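Local coordinates for tonb-dependent siderophore receptor (Acinetobacter baumannii, PDB 5FP1), which probably takes up iron across the outer membrane by binding iron-chelating siderophores, possibly including ferric enterobactin with micromolar affinity, at residues Tyr663-Ala668 / Ile684-Asp689. Sequence-based numbering, arbitrary orientation.
Sequences YVRYDA and INNLSD
A668 and I684 form an antiparallel hydrogen-bonded pair, A668 N giving to I684 O and I684 N to A668 O, both at 2.9 Å. Two residues on, past N685, the partner strand turns off: N686 takes up positive phi and psi (50° and 63°) and starts a type I turn running to D689. Two further bonds hold the departing chain. L687 N reaches Y666 O at 2.8 Å, nearly straight but from above the carbonyl plane, whereas N686 N leaves the backbone pattern for a carboxylate, D667 OD1, 2.9 Å away. The two strands, 659-673 and 678-685, form a β-hairpin of the transmembrane barrel of this TonB-dependent receptor; the second ends at N685 while the first runs on alongside the turn.

The carboxylate is itself fixed by its own strand. R665 grips it side-on in a salt bridge: NE donates to OD2 of D667 at 2.8 Å, on its syn lone pair, and NH2 donates to OD1, which therefore accepts from two donors. CG of R665 stands anti to its backbone N (chi1 165°) and the chain bends at chi2, bringing the guanidinium over the turn, with N686 beneath one face. The third nitrogen, NH1, bonds to Y692 OH, and the N686 amide points its ND2 at the carbonyls of E706 and K690.

On the face carrying A668, CD2 of L687 rests 3.9 Å from A668 CB, and L687 CB packs against Y666 CB. S688 OG sits at the edge of the Y666 ring. Where the backbones part, a water accepts from Y666 N and S688 N and donates to N686 OD1.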
loop_
_atom_site.group_PDB
_atom_site.type_symbol
_atom_site.label_atom_id
_atom_site.label_comp_id
_atom_site.label_asym_id
_atom_site.label_seq_id
_atom_site.Cartn_x
_atom_site.Cartn_y
_atom_site.Cartn_z
ATOM N N TYR A 663 6.497 -19.779 -1.276
ATOM C CA TYR A 663 5.661 -20.286 -0.204
ATOM C C TYR A 663 4.207 -20.408 -0.647
ATOM O O TYR A 663 3.752 -19.744 -1.591
ATOM C CB TYR A 663 5.707 -19.356 1.031
ATOM C CG TYR A 663 5.159 -17.962 0.760
ATOM C CD1 TYR A 663 3.816 -17.692 0.863
ATOM C CD2 TYR A 663 5.991 -16.940 0.356
ATOM C CE1 TYR A 663 3.306 -16.427 0.596
ATOM C CE2 TYR A 663 5.493 -15.670 0.089
ATOM C CZ TYR A 663 4.150 -15.416 0.193
ATOM O OH TYR A 663 3.658 -14.132 -0.072
ATOM N N VAL A 664 3.476 -21.231 0.096
ATOM C CA VAL A 664 2.023 -21.257 0.085
ATOM C C VAL A 664 1.510 -21.173 1.512
ATOM O O VAL A 664 2.007 -21.852 2.406
ATOM C CB VAL A 664 1.496 -22.574 -0.527
ATOM C CG1 VAL A 664 -0.011 -22.519 -0.636
ATOM C CG2 VAL A 664 2.110 -22.792 -1.884
ATOM N N ARG A 665 0.513 -20.335 1.722
ATOM C CA ARG A 665 -0.051 -20.068 3.030
ATOM C C ARG A 665 -1.538 -20.308 2.914
ATOM O O ARG A 665 -2.159 -19.821 1.967
ATOM C CB ARG A 665 0.198 -18.617 3.435
ATOM C CG ARG A 665 -0.645 -18.114 4.600
ATOM C CD ARG A 665 -1.294 -16.776 4.276
ATOM N NE ARG A 665 -2.324 -16.386 5.243
ATOM C CZ ARG A 665 -2.131 -15.577 6.273
ATOM N NH1 ARG A 665 -0.947 -15.019 6.472
ATOM N NH2 ARG A 665 -3.138 -15.282 7.076
ATOM N N TYR A 666 -2.098 -21.063 3.857
ATOM C CA TYR A 666 -3.529 -21.389 3.868
ATOM C C TYR A 666 -4.304 -20.685 4.963
ATOM O O TYR A 666 -3.778 -20.373 6.037
ATOM C CB TYR A 666 -3.701 -22.905 4.057
ATOM C CG TYR A 666 -2.979 -23.700 3.012
ATOM C CD1 TYR A 666 -3.509 -23.852 1.750
ATOM C CD2 TYR A 666 -1.756 -24.278 3.278
ATOM C CE1 TYR A 666 -2.843 -24.574 0.777
ATOM C CE2 TYR A 666 -1.079 -24.984 2.316
ATOM C CZ TYR A 666 -1.639 -25.139 1.071
ATOM O OH TYR A 666 -0.963 -25.846 0.106
ATOM N N ASP A 667 -5.582 -20.452 4.693
ATOM C CA ASP A 667 -6.482 -19.878 5.666
ATOM C C ASP A 667 -7.819 -20.611 5.650
ATOM O O ASP A 667 -8.195 -21.215 4.644
ATOM C CB ASP A 667 -6.702 -18.405 5.371
ATOM C CG ASP A 667 -5.410 -17.600 5.476
ATOM O OD1 ASP A 667 -4.903 -17.448 6.610
ATOM O OD2 ASP A 667 -4.879 -17.159 4.430
ATOM N N ALA A 668 -8.532 -20.537 6.756
ATOM C CA ALA A 668 -9.886 -21.084 6.812
ATOM C C ALA A 668 -10.814 -20.238 7.625
ATOM O O ALA A 668 -10.385 -19.466 8.492
ATOM C CB ALA A 668 -9.855 -22.509 7.340
ATOM N N ILE A 684 -9.130 -19.075 11.048
ATOM C CA ILE A 684 -7.844 -19.648 11.312
ATOM C C ILE A 684 -6.900 -19.178 10.202
ATOM O O ILE A 684 -7.110 -19.453 9.022
ATOM C CB ILE A 684 -7.896 -21.181 11.392
ATOM C CG1 ILE A 684 -8.838 -21.591 12.533
ATOM C CG2 ILE A 684 -6.501 -21.736 11.649
ATOM C CD1 ILE A 684 -9.036 -23.086 12.625
ATOM N N ASN A 685 -5.871 -18.452 10.612
ATOM C CA ASN A 685 -4.946 -17.814 9.679
ATOM C C ASN A 685 -3.616 -18.530 9.653
ATOM O O ASN A 685 -3.096 -18.931 10.700
ATOM C CB ASN A 685 -4.761 -16.366 10.097
ATOM C CG ASN A 685 -6.081 -15.627 10.173
ATOM O OD1 ASN A 685 -6.834 -15.605 9.208
ATOM N ND2 ASN A 685 -6.388 -15.067 11.328
ATOM N N ASN A 686 -3.056 -18.673 8.457
ATOM C CA ASN A 686 -1.806 -19.412 8.264
ATOM C C ASN A 686 -1.949 -20.757 8.961
ATOM O O ASN A 686 -1.209 -21.116 9.883
ATOM C CB ASN A 686 -0.597 -18.636 8.790
ATOM C CG ASN A 686 0.716 -19.273 8.403
ATOM O OD1 ASN A 686 0.762 -20.256 7.661
ATOM N ND2 ASN A 686 1.816 -18.678 8.876
ATOM N N LEU A 687 -2.897 -21.499 8.429
ATOM C CA LEU A 687 -3.407 -22.749 8.962
ATOM C C LEU A 687 -2.328 -23.809 9.107
ATOM O O LEU A 687 -2.360 -24.612 10.031
ATOM C CB LEU A 687 -4.476 -23.210 7.960
ATOM C CG LEU A 687 -5.515 -24.265 8.200
ATOM C CD1 LEU A 687 -6.325 -23.939 9.439
ATOM C CD2 LEU A 687 -6.403 -24.287 6.966
ATOM N N SER A 688 -1.355 -23.832 8.215
ATOM C CA SER A 688 -0.269 -24.803 8.330
ATOM C C SER A 688 0.924 -24.294 9.152
ATOM O O SER A 688 1.925 -24.971 9.232
ATOM C CB SER A 688 0.214 -25.236 6.940
ATOM O OG SER A 688 0.840 -24.163 6.246
ATOM N N ASP A 689 0.819 -23.099 9.731
ATOM C CA ASP A 689 1.909 -22.493 10.511
ATOM C C ASP A 689 3.219 -22.395 9.708
ATOM O O ASP A 689 4.320 -22.645 10.195
ATOM C CB ASP A 689 2.131 -23.256 11.822
ATOM C CG ASP A 689 2.802 -22.409 12.877
ATOM O OD1 ASP A 689 2.779 -21.148 12.783
ATOM O OD2 ASP A 689 3.370 -23.006 13.814
HETATM O O HOH W 1 -0.527 -22.047 6.119
HETATM O O HOH W 2 -9.036 -16.969 7.868
#